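Signal recognition particle 54 kDa protein (Aeropyrum pernix, PDB 7EPK) is the archaeal SRP54 subunit of the signal recognition particle, joining a helical bundle, a P-loop nucleotide-binding domain that holds GDP here, and a helical signal-peptide-binding domain. Local coordinates at residues 6-11 and 24-29; 70-75 and 298-303; 211-216 and 234-239; 310-315 and 334-339. One frame throughout, in Å; residues are numbered along the deposited sequence.

Contacts 1 and 2 form one continuous block, their centres about 14 Å apart: contact 1 pairs helices 4-13 and 19-36, and Phe-26 and Val-9 then pack on helix 66-81, the first partner of contact 2. That contact reaches forward 223 residues to the long helix 293-320, so the chain runs through the whole nucleotide-binding domain before returning. Contact 3 belongs to that excursion and lies in the central sheet, its centre about 36 Å from that of contact 2. Contact 4 sits farther along the same long helix, which helix 326-337 packs against; the centres of contacts 2 and 4 are about 20 Å apart. One helix thus ties the N-terminal bundle to the C-terminal helical domain, with the centres of contacts 3 and 4 about 49 Å apart.

Contact 1 (6-11 and 24-29); sequences RRAVAK and DAFVKD
Val-9 and Phe-26 lie side by side and point the same way, and the ring turns its edge to helix 4-13. Phe-26 CE1 meets the CG2 methyl of Val-9 at 3.5 Å, while its neighbour CD1 comes 3.7 Å from Ala-8 O. Both partners lie near the ring plane, so the rim rather than a face fills this side of the interface. CG of Phe-26 stands anti to the backbone N (chi1 171°), which starts the side chain on its way to helix 4-13.

One turn on, Asp-29 takes over from the ring. Its OD2 sits 3.6 Å from Ala-8 CB, so the alanine methyl touches the carboxylate as well as lying next to Phe-26. The segment axes run 9.7 Å apart at closest, nearly antiparallel (175°). Lys-11 crosses Asp-29 at about a right angle; its chain bends at chi3, and NZ reaches Asp-29 OD2 from the syn side at 3.3 Å in a hydrogen-bonded salt bridge. The other oxygen, OD1, pairs with Arg-32 and weakly with Lys-28 NZ, whose firmer bond goes to Ala-25 O at 3.0 Å. Positive groups thus gather round a single carboxylate, which probably favours its charged form.

Around this pair, Phe-12 meets the Phe-26 ring, and Ile-71 and Val-74 of helix 66-81 pack on the same ring, drawing a third helix of the N-terminal bundle onto these two.

Contact 2 (70-75 and 298-303); sequences MIKIVY and SLLERI
Ile-71, Lys-72 and Tyr-75, on the last helix of the N-terminal helical bundle, rest on Leu-299, Leu-300 and Ile-303 of the long helix 293-320, which runs on toward the C-terminal domain. The axes of the two segments cross at -123° and approach to 10.4 Å, and no hydrogen bond joins the two segments: the contact is apolar packing, partly buried.

On its inner side, Leu-299 crosses Ile-71 at about a right angle and sets its CD1 methyl 3.8 Å from Ile-71 CB and equally near CG2. Phe-12 and Leu-13 of helix 4-13 close over Ile-71, and Leu-13 reaches Leu-299 too, so this part merges with the bundle interior.

Lys-72 lies in the middle and contributes its hydrocarbon chain. CB sits 3.9 Å from Ile-303 CD1. Farther out, the bend at chi2 (83°) swings CD across Leu-300, whose CD1 it meets at 4.2 Å. The ammonium end continues past the apolar contact to a salt bridge with Glu-76 of its own helix. An ion pair does span the two helices, from Arg-302 NE to Asp-68 just ahead of the bundle segment.

At the C-terminal end of segment 70-75 stands Tyr-75, whose side chain crosses that of Leu-300 at about a right angle while its OH makes a weak hydrogen bond to Arg-284 O; the ring carbon that touches is CE2, 4.2 Å from Leu-300 CD2.

Contact 3 (211-216 and 234-239); sequences DEVALV and KSTPIG
Val-213 and Gly-239 share the hydrogen bond that joins these segments: Gly-239 N gives its hydrogen to Val-213 O over 3.0 Å. It comes just ahead of strand 240-244, where Ser-240 also bonds to the Val-213 backbone, and so helps bring the returning chain into line with strand 212-218.

The apolar contacts centre on the tip of Ile-238. With Val-213 CG1 anti to the backbone N (chi1 173°), that methyl lies 4.0 Å from Ile-238 CD1. Two residues on, Leu-215 CB touches Ile-238 CD1 at 3.9 Å, so the isoleucine tip bridges both strand residues.

Val-213 also makes van der Waals contacts with oxygens. Its CG1 methyl lies 3.6 Å from Thr-236 OG1, the two side chains crossing at about a right angle, and Pro-237 O approaches Val-213 CB. The Thr-236 hydroxyl is hydrogen-bonded to Phe-232 O of the preceding helix, which satisfies it beside these methyls.

The contact closes a beta-alpha-beta crossover, strand 212-218 to helix 225-235 to strand 240-244, in the P-loop-type domain. Val-102 of strand 97-102 packs on Val-213, Thr-236 and Ile-238, and helix 194-208 covers Thr-236 through Met-201 and Ala-205.

Contact 4 (310-315 and 334-339); sequences GELDRA and RAMRKL
Glu-311 and Arg-334 make the salt bridge between these segments: OE1 of the glutamate lies 3.2 Å from NH1 of the arginine. The two side chains cross at about a right angle, and their carboxylate and guanidinium planes are turned 62° apart, so the groups do not meet as a flat, two-pronged pair. The other carboxylate oxygen, Glu-311 OE2, is taken by Arg-314 NH2 at 3.1 Å, one turn along the same helix.

Beside the ion pairs come the apolar contacts. Ala-335 turns its methyl toward helix 293-320, where CB is 3.9 Å from Glu-311 CB and also near the backbone N of Leu-312. Leu-312, its CG anti to the backbone N, points at helix 326-337; its methyls divide between two partners. CD1 meets Met-336 CG at 3.8 Å, and CD2 meets CD2 of Leu-339, just past the helix end, at 4.2 Å. Met-370 of helix 367-379 and Leu-363 pack on Met-336, and Leu-342 on Leu-312, carrying the contact into the C-terminal helical domain.

Mostly buried alkyl groups thus hold one part of the interface and charges another. Because each oxygen of Glu-311 faces a different arginine, the carboxylate is probably kept ionised and probably offsets their like charge.

Contact 1 (6-11 and 24-29)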
loop_
_atom_site.group_PDB
_atom_site.type_symbol
_atom_site.label_atom_id
_atom_site.label_comp_id
_atom_site.label_asym_id
_atom_site.label_seq_id
_atom_site.Cartn_x
_atom_site.Cartn_y
_atom_site.Cartn_z
ATOM N N ARG A 6 7.028 -16.601 -7.621
ATOM C CA ARG A 6 7.496 -15.828 -8.801
ATOM C C ARG A 6 7.381 -16.761 -10.022
ATOM O O ARG A 6 6.549 -16.456 -10.898
ATOM C CB ARG A 6 8.892 -15.252 -8.524
ATOM C CG ARG A 6 9.470 -14.378 -9.630
ATOM C CD ARG A 6 10.180 -13.115 -9.156
ATOM N NE ARG A 6 11.318 -13.306 -8.249
ATOM C CZ ARG A 6 11.362 -12.964 -6.950
ATOM N NH1 ARG A 6 10.317 -12.421 -6.344
ATOM N NH2 ARG A 6 12.466 -13.175 -6.249
ATOM N N ARG A 7 8.104 -17.894 -10.031
ATOM C CA ARG A 7 8.173 -18.887 -11.147
ATOM C C ARG A 7 6.766 -19.279 -11.610
ATOM O O ARG A 7 6.546 -19.315 -12.843
ATOM C CB ARG A 7 8.910 -20.173 -10.745
ATOM C CG ARG A 7 10.396 -20.198 -11.081
ATOM C CD ARG A 7 11.067 -21.537 -10.790
ATOM N NE ARG A 7 10.853 -22.030 -9.424
ATOM C CZ ARG A 7 9.957 -22.955 -9.058
ATOM N NH1 ARG A 7 9.161 -23.524 -9.952
ATOM N NH2 ARG A 7 9.862 -23.304 -7.784
ATOM N N ALA A 8 5.866 -19.568 -10.661
ATOM C CA ALA A 8 4.430 -19.859 -10.900
ATOM C C ALA A 8 3.783 -18.705 -11.668
ATOM O O ALA A 8 3.084 -18.975 -12.672
ATOM C CB ALA A 8 3.702 -20.096 -9.605
ATOM N N VAL A 9 3.979 -17.465 -11.228
ATOM C CA VAL A 9 3.333 -16.309 -11.916
ATOM C C VAL A 9 3.833 -16.270 -13.367
ATOM O O VAL A 9 3.002 -16.070 -14.284
ATOM C CB VAL A 9 3.550 -14.977 -11.173
ATOM C CG1 VAL A 9 3.077 -13.791 -12.014
ATOM C CG2 VAL A 9 2.859 -14.979 -9.813
ATOM N N ALA A 10 5.134 -16.483 -13.555
ATOM C CA ALA A 10 5.803 -16.456 -14.874
ATOM C C ALA A 10 5.279 -17.608 -15.749
ATOM O O ALA A 10 5.006 -17.368 -16.936
ATOM C CB ALA A 10 7.306 -16.509 -14.688
ATOM N N LYS A 11 5.168 -18.824 -15.204
ATOM C CA LYS A 11 4.562 -19.970 -15.933
ATOM C C LYS A 11 3.140 -19.559 -16.319
ATOM O O LYS A 11 2.863 -19.519 -17.536
ATOM C CB LYS A 11 4.584 -21.261 -15.112
ATOM C CG LYS A 11 4.195 -22.521 -15.876
ATOM C CD LYS A 11 4.268 -23.803 -15.050
ATOM C CE LYS A 11 3.430 -23.761 -13.785
ATOM N NZ LYS A 11 3.589 -24.986 -12.967
ATOM N N ASP A 24 -5.902 -23.527 -12.297
ATOM C CA ASP A 24 -5.967 -24.633 -11.298
ATOM C C ASP A 24 -4.548 -24.957 -10.812
ATOM O O ASP A 24 -4.349 -25.238 -9.599
ATOM C CB ASP A 24 -6.613 -25.888 -11.892
ATOM C CG ASP A 24 -8.113 -25.783 -12.110
ATOM O OD1 ASP A 24 -8.771 -24.977 -11.389
ATOM O OD2 ASP A 24 -8.613 -26.499 -13.016
ATOM N N ALA A 25 -3.590 -24.932 -11.735
ATOM C CA ALA A 25 -2.176 -25.280 -11.463
ATOM C C ALA A 25 -1.502 -24.132 -10.709
ATOM O O ALA A 25 -0.530 -24.371 -9.963
ATOM C CB ALA A 25 -1.446 -25.576 -12.760
ATOM N N PHE A 26 -1.935 -22.916 -11.001
ATOM C CA PHE A 26 -1.336 -21.699 -10.421
ATOM C C PHE A 26 -1.860 -21.614 -8.995
ATOM O O PHE A 26 -1.021 -21.472 -8.118
ATOM C CB PHE A 26 -1.653 -20.447 -11.235
ATOM C CG PHE A 26 -1.235 -19.200 -10.517
ATOM C CD1 PHE A 26 0.067 -18.737 -10.627
ATOM C CD2 PHE A 26 -2.119 -18.525 -9.689
ATOM C CE1 PHE A 26 0.469 -17.598 -9.943
ATOM C CE2 PHE A 26 -1.717 -17.382 -9.016
ATOM C CZ PHE A 26 -0.424 -16.920 -9.141
ATOM N N VAL A 27 -3.171 -21.781 -8.786
ATOM C CA VAL A 27 -3.779 -21.800 -7.428
ATOM C C VAL A 27 -3.089 -22.901 -6.610
ATOM O O VAL A 27 -2.660 -22.613 -5.475
ATOM C CB VAL A 27 -5.307 -21.961 -7.488
ATOM C CG1 VAL A 27 -5.900 -22.423 -6.165
ATOM C CG2 VAL A 27 -5.978 -20.662 -7.935
ATOM N N LYS A 28 -2.916 -24.088 -7.195
ATOM C CA LYS A 28 -2.213 -25.234 -6.560
ATOM C C LYS A 28 -0.812 -24.779 -6.122
ATOM O O LYS A 28 -0.522 -24.929 -4.952
ATOM C CB LYS A 28 -2.190 -26.433 -7.517
ATOM C CG LYS A 28 -1.424 -27.658 -7.029
ATOM C CD LYS A 28 -1.054 -28.635 -8.139
ATOM C CE LYS A 28 0.328 -28.416 -8.740
ATOM N NZ LYS A 28 0.447 -27.172 -9.549
ATOM N N ASP A 29 0.014 -24.243 -7.029
ATOM C CA ASP A 29 1.412 -23.797 -6.752
ATOM C C ASP A 29 1.387 -22.791 -5.601
ATOM O O ASP A 29 2.061 -23.041 -4.601
ATOM C CB ASP A 29 2.094 -23.137 -7.957
ATOM C CG ASP A 29 2.851 -24.071 -8.887
ATOM O OD1 ASP A 29 3.135 -25.218 -8.468
ATOM O OD2 ASP A 29 3.164 -23.640 -10.029
#

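Contact 2 (70-75 and 298-303)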
loop_
_atom_site.group_PDB
_atom_site.type_symbol
_atom_site.label_atom_id
_atom_site.label_comp_id
_atom_site.label_asym_id
_atom_site.label_seq_id
_atom_site.Cartn_x
_atom_site.Cartn_y
_atom_site.Cartn_z
ATOM N N MET A 70 -6.521 -12.233 -13.810
ATOM C CA MET A 70 -6.547 -13.235 -12.723
ATOM C C MET A 70 -5.416 -12.883 -11.760
ATOM O O MET A 70 -5.657 -12.963 -10.557
ATOM C CB MET A 70 -6.380 -14.673 -13.238
ATOM C CG MET A 70 -6.517 -15.708 -12.143
ATOM S SD MET A 70 -8.123 -15.649 -11.336
ATOM C CE MET A 70 -7.982 -17.143 -10.356
ATOM N N ILE A 71 -4.245 -12.505 -12.273
ATOM C CA ILE A 71 -3.101 -12.090 -11.422
ATOM C C ILE A 71 -3.491 -10.807 -10.672
ATOM O O ILE A 71 -3.161 -10.700 -9.483
ATOM C CB ILE A 71 -1.825 -11.933 -12.255
ATOM C CG1 ILE A 71 -1.381 -13.277 -12.818
ATOM C CG2 ILE A 71 -0.722 -11.286 -11.425
ATOM C CD1 ILE A 71 -1.157 -14.319 -11.745
ATOM N N LYS A 72 -4.203 -9.897 -11.331
ATOM C CA LYS A 72 -4.695 -8.637 -10.722
ATOM C C LYS A 72 -5.609 -8.981 -9.542
ATOM O O LYS A 72 -5.669 -8.184 -8.595
ATOM C CB LYS A 72 -5.402 -7.805 -11.795
ATOM C CG LYS A 72 -6.292 -6.669 -11.309
ATOM C CD LYS A 72 -5.557 -5.396 -11.004
ATOM C CE LYS A 72 -6.434 -4.194 -11.242
ATOM N NZ LYS A 72 -7.825 -4.464 -10.799
ATOM N N ILE A 73 -6.307 -10.110 -9.607
ATOM C CA ILE A 73 -7.208 -10.594 -8.524
ATOM C C ILE A 73 -6.375 -11.309 -7.452
ATOM O O ILE A 73 -6.720 -11.183 -6.258
ATOM C CB ILE A 73 -8.309 -11.512 -9.082
ATOM C CG1 ILE A 73 -9.409 -10.703 -9.781
ATOM C CG2 ILE A 73 -8.867 -12.388 -7.973
ATOM C CD1 ILE A 73 -10.562 -11.545 -10.326
ATOM N N VAL A 74 -5.331 -12.044 -7.846
ATOM C CA VAL A 74 -4.487 -12.815 -6.883
ATOM C C VAL A 74 -3.736 -11.794 -6.010
ATOM O O VAL A 74 -3.929 -11.807 -4.786
ATOM C CB VAL A 74 -3.581 -13.821 -7.622
ATOM C CG1 VAL A 74 -2.452 -14.369 -6.767
ATOM C CG2 VAL A 74 -4.412 -14.975 -8.173
ATOM N N TYR A 75 -2.990 -10.885 -6.640
ATOM C CA TYR A 75 -2.354 -9.705 -6.008
ATOM C C TYR A 75 -3.355 -9.072 -5.028
ATOM O O TYR A 75 -3.144 -9.134 -3.811
ATOM C CB TYR A 75 -1.859 -8.729 -7.084
ATOM C CG TYR A 75 -1.482 -7.352 -6.589
ATOM C CD1 TYR A 75 -0.335 -7.138 -5.841
ATOM C CD2 TYR A 75 -2.270 -6.247 -6.875
ATOM C CE1 TYR A 75 0.015 -5.871 -5.385
ATOM C CE2 TYR A 75 -1.932 -4.977 -6.431
ATOM C CZ TYR A 75 -0.787 -4.782 -5.678
ATOM O OH TYR A 75 -0.464 -3.526 -5.242
ATOM N N SER A 298 4.203 -4.002 -14.704
ATOM C CA SER A 298 3.947 -4.077 -16.171
ATOM C C SER A 298 2.462 -4.406 -16.418
ATOM O O SER A 298 1.806 -3.713 -17.238
ATOM C CB SER A 298 4.863 -5.068 -16.866
ATOM O OG SER A 298 4.369 -5.400 -18.163
ATOM N N LEU A 299 1.949 -5.405 -15.699
ATOM C CA LEU A 299 0.589 -5.980 -15.883
ATOM C C LEU A 299 -0.474 -4.965 -15.455
ATOM O O LEU A 299 -1.523 -4.919 -16.112
ATOM C CB LEU A 299 0.519 -7.263 -15.051
ATOM C CG LEU A 299 -0.788 -8.040 -15.063
ATOM C CD1 LEU A 299 -0.488 -9.508 -14.817
ATOM C CD2 LEU A 299 -1.780 -7.505 -14.033
ATOM N N LEU A 300 -0.239 -4.195 -14.389
ATOM C CA LEU A 300 -1.277 -3.256 -13.868
ATOM C C LEU A 300 -1.393 -2.061 -14.812
ATOM O O LEU A 300 -2.509 -1.568 -14.939
ATOM C CB LEU A 300 -0.967 -2.815 -12.434
ATOM C CG LEU A 300 -1.782 -3.513 -11.344
ATOM C CD1 LEU A 300 -1.385 -4.970 -11.201
ATOM C CD2 LEU A 300 -1.621 -2.804 -10.009
ATOM N N GLU A 301 -0.295 -1.642 -15.459
ATOM C CA GLU A 301 -0.320 -0.574 -16.503
ATOM C C GLU A 301 -0.941 -1.153 -17.784
ATOM O O GLU A 301 -1.934 -0.571 -18.256
ATOM C CB GLU A 301 1.062 0.053 -16.728
ATOM C CG GLU A 301 1.266 1.360 -15.959
ATOM C CD GLU A 301 0.384 2.528 -16.393
ATOM O OE1 GLU A 301 -0.223 3.178 -15.508
ATOM O OE2 GLU A 301 0.303 2.792 -17.615
ATOM N N ARG A 302 -0.418 -2.275 -18.287
ATOM C CA ARG A 302 -0.993 -3.053 -19.423
ATOM C C ARG A 302 -2.530 -3.090 -19.321
ATOM O O ARG A 302 -3.172 -3.005 -20.378
ATOM C CB ARG A 302 -0.378 -4.456 -19.439
ATOM C CG ARG A 302 -0.803 -5.348 -20.597
ATOM C CD ARG A 302 0.201 -6.463 -20.866
ATOM N NE ARG A 302 0.419 -7.300 -19.690
ATOM C CZ ARG A 302 1.586 -7.834 -19.303
ATOM N NH1 ARG A 302 1.645 -8.574 -18.205
ATOM N NH2 ARG A 302 2.693 -7.633 -19.996
ATOM N N ILE A 303 -3.103 -3.175 -18.111
ATOM C CA ILE A 303 -4.579 -3.162 -17.858
ATOM C C ILE A 303 -5.105 -1.720 -17.904
ATOM O O ILE A 303 -6.112 -1.502 -18.588
ATOM C CB ILE A 303 -4.945 -3.853 -16.523
ATOM C CG1 ILE A 303 -4.767 -5.377 -16.586
ATOM C CG2 ILE A 303 -6.355 -3.482 -16.085
ATOM C CD1 ILE A 303 -5.030 -6.091 -15.268
#

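Contact 3 (211-216 and 234-239)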
loop_
_atom_site.group_PDB
_atom_site.type_symbol
_atom_site.label_atom_id
_atom_site.label_comp_id
_atom_site.label_asym_id
_atom_site.label_seq_id
_atom_site.Cartn_x
_atom_site.Cartn_y
_atom_site.Cartn_z
ATOM N N ASP A 211 2.169 4.778 24.182
ATOM C CA ASP A 211 1.258 5.196 23.083
ATOM C C ASP A 211 1.108 4.014 22.101
ATOM O O ASP A 211 0.050 3.907 21.455
ATOM C CB ASP A 211 1.726 6.535 22.490
ATOM C CG ASP A 211 1.591 7.735 23.441
ATOM O OD1 ASP A 211 0.432 8.077 23.824
ATOM O OD2 ASP A 211 2.638 8.370 23.769
ATOM N N GLU A 212 2.090 3.115 22.060
ATOM C CA GLU A 212 2.195 1.993 21.096
ATOM C C GLU A 212 2.984 0.880 21.796
ATOM O O GLU A 212 4.178 1.083 22.035
ATOM C CB GLU A 212 2.874 2.475 19.802
ATOM C CG GLU A 212 3.186 1.411 18.735
ATOM C CD GLU A 212 3.998 1.878 17.501
ATOM O OE1 GLU A 212 4.070 3.111 17.257
ATOM O OE2 GLU A 212 4.605 1.019 16.769
ATOM N N VAL A 213 2.341 -0.239 22.144
ATOM C CA VAL A 213 3.058 -1.467 22.579
ATOM C C VAL A 213 3.359 -2.292 21.327
ATOM O O VAL A 213 2.426 -2.693 20.633
ATOM C CB VAL A 213 2.249 -2.256 23.625
ATOM C CG1 VAL A 213 2.909 -3.582 23.929
ATOM C CG2 VAL A 213 2.029 -1.469 24.909
ATOM N N ALA A 214 4.624 -2.491 20.999
ATOM C CA ALA A 214 5.038 -3.266 19.812
ATOM C C ALA A 214 5.470 -4.649 20.278
ATOM O O ALA A 214 6.328 -4.713 21.130
ATOM C CB ALA A 214 6.158 -2.577 19.080
ATOM N N LEU A 215 4.846 -5.694 19.749
ATOM C CA LEU A 215 5.299 -7.090 19.910
ATOM C C LEU A 215 6.396 -7.359 18.887
ATOM O O LEU A 215 6.127 -7.237 17.705
ATOM C CB LEU A 215 4.131 -8.046 19.690
ATOM C CG LEU A 215 4.517 -9.513 19.783
ATOM C CD1 LEU A 215 5.112 -9.847 21.147
ATOM C CD2 LEU A 215 3.309 -10.387 19.506
ATOM N N VAL A 216 7.594 -7.693 19.336
ATOM C CA VAL A 216 8.713 -8.020 18.418
ATOM C C VAL A 216 8.813 -9.541 18.353
ATOM O O VAL A 216 8.936 -10.175 19.414
ATOM C CB VAL A 216 10.015 -7.348 18.873
ATOM C CG1 VAL A 216 11.197 -7.858 18.086
ATOM C CG2 VAL A 216 9.912 -5.837 18.764
ATOM N N LYS A 234 -2.503 -9.975 26.481
ATOM C CA LYS A 234 -3.282 -9.993 27.741
ATOM C C LYS A 234 -2.686 -8.931 28.661
ATOM O O LYS A 234 -3.451 -8.089 29.145
ATOM C CB LYS A 234 -3.256 -11.399 28.353
ATOM C CG LYS A 234 -4.348 -11.721 29.368
ATOM C CD LYS A 234 -4.265 -13.140 29.914
ATOM C CE LYS A 234 -5.581 -13.893 29.864
ATOM N NZ LYS A 234 -5.378 -15.350 29.680
ATOM N N SER A 235 -1.366 -8.966 28.862
ATOM C CA SER A 235 -0.619 -8.119 29.841
ATOM C C SER A 235 -0.522 -6.674 29.330
ATOM O O SER A 235 -0.792 -5.752 30.098
ATOM C CB SER A 235 0.758 -8.680 30.116
ATOM O OG SER A 235 1.584 -8.565 28.965
ATOM N N THR A 236 -0.124 -6.508 28.071
ATOM C CA THR A 236 0.042 -5.202 27.394
ATOM C C THR A 236 -0.606 -5.296 26.017
ATOM O O THR A 236 0.047 -5.771 25.076
ATOM C CB THR A 236 1.527 -4.841 27.290
ATOM O OG1 THR A 236 2.139 -5.891 26.545
ATOM C CG2 THR A 236 2.189 -4.691 28.642
ATOM N N PRO A 237 -1.909 -4.917 25.890
ATOM C CA PRO A 237 -2.590 -4.886 24.592
ATOM C C PRO A 237 -1.676 -4.427 23.448
ATOM O O PRO A 237 -1.225 -3.301 23.488
ATOM C CB PRO A 237 -3.730 -3.893 24.845
ATOM C CG PRO A 237 -4.113 -4.186 26.293
ATOM C CD PRO A 237 -2.815 -4.558 26.997
ATOM N N ILE A 238 -1.422 -5.316 22.485
ATOM C CA ILE A 238 -0.528 -5.051 21.324
ATOM C C ILE A 238 -1.199 -4.067 20.366
ATOM O O ILE A 238 -2.383 -4.260 20.052
ATOM C CB ILE A 238 -0.195 -6.336 20.557
ATOM C CG1 ILE A 238 0.363 -7.450 21.450
ATOM C CG2 ILE A 238 0.719 -5.991 19.387
ATOM C CD1 ILE A 238 1.503 -7.023 22.327
ATOM N N GLY A 239 -0.426 -3.103 19.869
ATOM C CA GLY A 239 -0.849 -2.083 18.897
ATOM C C GLY A 239 0.001 -2.166 17.650
ATOM O O GLY A 239 -0.449 -1.692 16.599
#

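Contact 4 (310-315 and 334-339)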
loop_
_atom_site.group_PDB
_atom_site.type_symbol
_atom_site.label_atom_id
_atom_site.label_comp_id
_atom_site.label_asym_id
_atom_site.label_seq_id
_atom_site.Cartn_x
_atom_site.Cartn_y
_atom_site.Cartn_z
ATOM N N GLY A 310 -10.535 2.078 -23.746
ATOM C CA GLY A 310 -11.964 1.711 -23.680
ATOM C C GLY A 310 -12.875 2.922 -23.525
ATOM O O GLY A 310 -13.940 2.954 -24.194
ATOM N N GLU A 311 -12.494 3.881 -22.667
ATOM C CA GLU A 311 -13.199 5.187 -22.518
ATOM C C GLU A 311 -13.102 5.964 -23.837
ATOM O O GLU A 311 -14.128 6.489 -24.289
ATOM C CB GLU A 311 -12.649 6.026 -21.363
ATOM C CG GLU A 311 -13.447 5.897 -20.077
ATOM C CD GLU A 311 -14.824 6.537 -20.090
ATOM O OE1 GLU A 311 -15.012 7.575 -19.406
ATOM O OE2 GLU A 311 -15.711 5.993 -20.771
ATOM N N LEU A 312 -11.919 6.015 -24.453
ATOM C CA LEU A 312 -11.745 6.660 -25.780
ATOM C C LEU A 312 -12.566 5.904 -26.828
ATOM O O LEU A 312 -13.227 6.576 -27.631
ATOM C CB LEU A 312 -10.263 6.687 -26.152
ATOM C CG LEU A 312 -9.926 7.469 -27.419
ATOM C CD1 LEU A 312 -10.317 8.933 -27.283
ATOM C CD2 LEU A 312 -8.452 7.351 -27.755
ATOM N N ASP A 313 -12.529 4.567 -26.800
ATOM C CA ASP A 313 -13.332 3.667 -27.672
ATOM C C ASP A 313 -14.790 4.132 -27.692
ATOM O O ASP A 313 -15.309 4.391 -28.803
ATOM C CB ASP A 313 -13.256 2.213 -27.193
ATOM C CG ASP A 313 -13.881 1.208 -28.147
ATOM O OD1 ASP A 313 -15.089 0.922 -27.981
ATOM O OD2 ASP A 313 -13.153 0.719 -29.046
ATOM N N ARG A 314 -15.417 4.219 -26.514
ATOM C CA ARG A 314 -16.835 4.634 -26.366
ATOM C C ARG A 314 -16.977 6.079 -26.864
ATOM O O ARG A 314 -17.942 6.357 -27.579
ATOM C CB ARG A 314 -17.313 4.466 -24.920
ATOM C CG ARG A 314 -18.707 5.025 -24.673
ATOM C CD ARG A 314 -19.414 4.388 -23.496
ATOM N NE ARG A 314 -18.925 4.895 -22.225
ATOM C CZ ARG A 314 -19.254 6.069 -21.692
ATOM N NH1 ARG A 314 -20.072 6.894 -22.326
ATOM N NH2 ARG A 314 -18.750 6.419 -20.521
ATOM N N ALA A 315 -16.031 6.957 -26.530
ATOM C CA ALA A 315 -16.096 8.404 -26.837
ATOM C C ALA A 315 -16.097 8.615 -28.355
ATOM O O ALA A 315 -16.943 9.392 -28.830
ATOM C CB ALA A 315 -14.952 9.128 -26.181
ATOM N N ARG A 334 -10.922 13.811 -21.033
ATOM C CA ARG A 334 -10.380 13.095 -19.844
ATOM C C ARG A 334 -9.571 11.888 -20.324
ATOM O O ARG A 334 -8.417 11.760 -19.927
ATOM C CB ARG A 334 -11.477 12.617 -18.896
ATOM C CG ARG A 334 -10.940 11.862 -17.684
ATOM C CD ARG A 334 -12.009 11.458 -16.678
ATOM N NE ARG A 334 -11.865 10.068 -16.258
ATOM C CZ ARG A 334 -12.047 9.001 -17.046
ATOM N NH1 ARG A 334 -12.377 9.139 -18.324
ATOM N NH2 ARG A 334 -11.887 7.787 -16.545
ATOM N N ALA A 335 -10.172 11.065 -21.184
ATOM C CA ALA A 335 -9.579 9.827 -21.744
ATOM C C ALA A 335 -8.279 10.155 -22.494
ATOM O O ALA A 335 -7.246 9.511 -22.211
ATOM C CB ALA A 335 -10.586 9.124 -22.635
ATOM N N MET A 336 -8.334 11.119 -23.411
ATOM C CA MET A 336 -7.190 11.536 -24.268
ATOM C C MET A 336 -6.043 12.068 -23.396
ATOM O O MET A 336 -4.881 11.621 -23.595
ATOM C CB MET A 336 -7.626 12.626 -25.250
ATOM C CG MET A 336 -8.587 12.136 -26.299
ATOM S SD MET A 336 -9.247 13.514 -27.230
ATOM C CE MET A 336 -7.863 13.809 -28.327
ATOM N N ARG A 337 -6.355 12.975 -22.465
ATOM C CA ARG A 337 -5.370 13.564 -21.519
ATOM C C ARG A 337 -4.523 12.452 -20.877
ATOM O O ARG A 337 -3.363 12.315 -21.279
ATOM C CB ARG A 337 -6.093 14.433 -20.490
ATOM C CG ARG A 337 -6.544 15.777 -21.041
ATOM C CD ARG A 337 -7.029 16.701 -19.950
ATOM N NE ARG A 337 -5.969 16.952 -18.993
ATOM C CZ ARG A 337 -6.111 17.663 -17.887
ATOM N NH1 ARG A 337 -7.277 18.217 -17.584
ATOM N NH2 ARG A 337 -5.072 17.818 -17.086
ATOM N N LYS A 338 -5.061 11.674 -19.932
ATOM C CA LYS A 338 -4.329 10.501 -19.375
ATOM C C LYS A 338 -4.338 9.405 -20.436
ATOM O O LYS A 338 -5.242 8.560 -20.391
ATOM C CB LYS A 338 -4.841 9.989 -18.017
ATOM C CG LYS A 338 -6.344 9.854 -17.790
ATOM C CD LYS A 338 -6.730 9.951 -16.309
ATOM C CE LYS A 338 -6.168 11.177 -15.603
ATOM N NZ LYS A 338 -6.433 11.182 -14.141
ATOM N N LEU A 339 -3.375 9.483 -21.358
ATOM C CA LEU A 339 -3.113 8.501 -22.442
ATOM C C LEU A 339 -1.858 8.934 -23.209
ATOM O O LEU A 339 -0.914 8.138 -23.257
ATOM C CB LEU A 339 -4.332 8.417 -23.366
ATOM C CG LEU A 339 -4.579 7.077 -24.064
ATOM C CD1 LEU A 339 -4.024 5.899 -23.276
ATOM C CD2 LEU A 339 -6.065 6.875 -24.309
#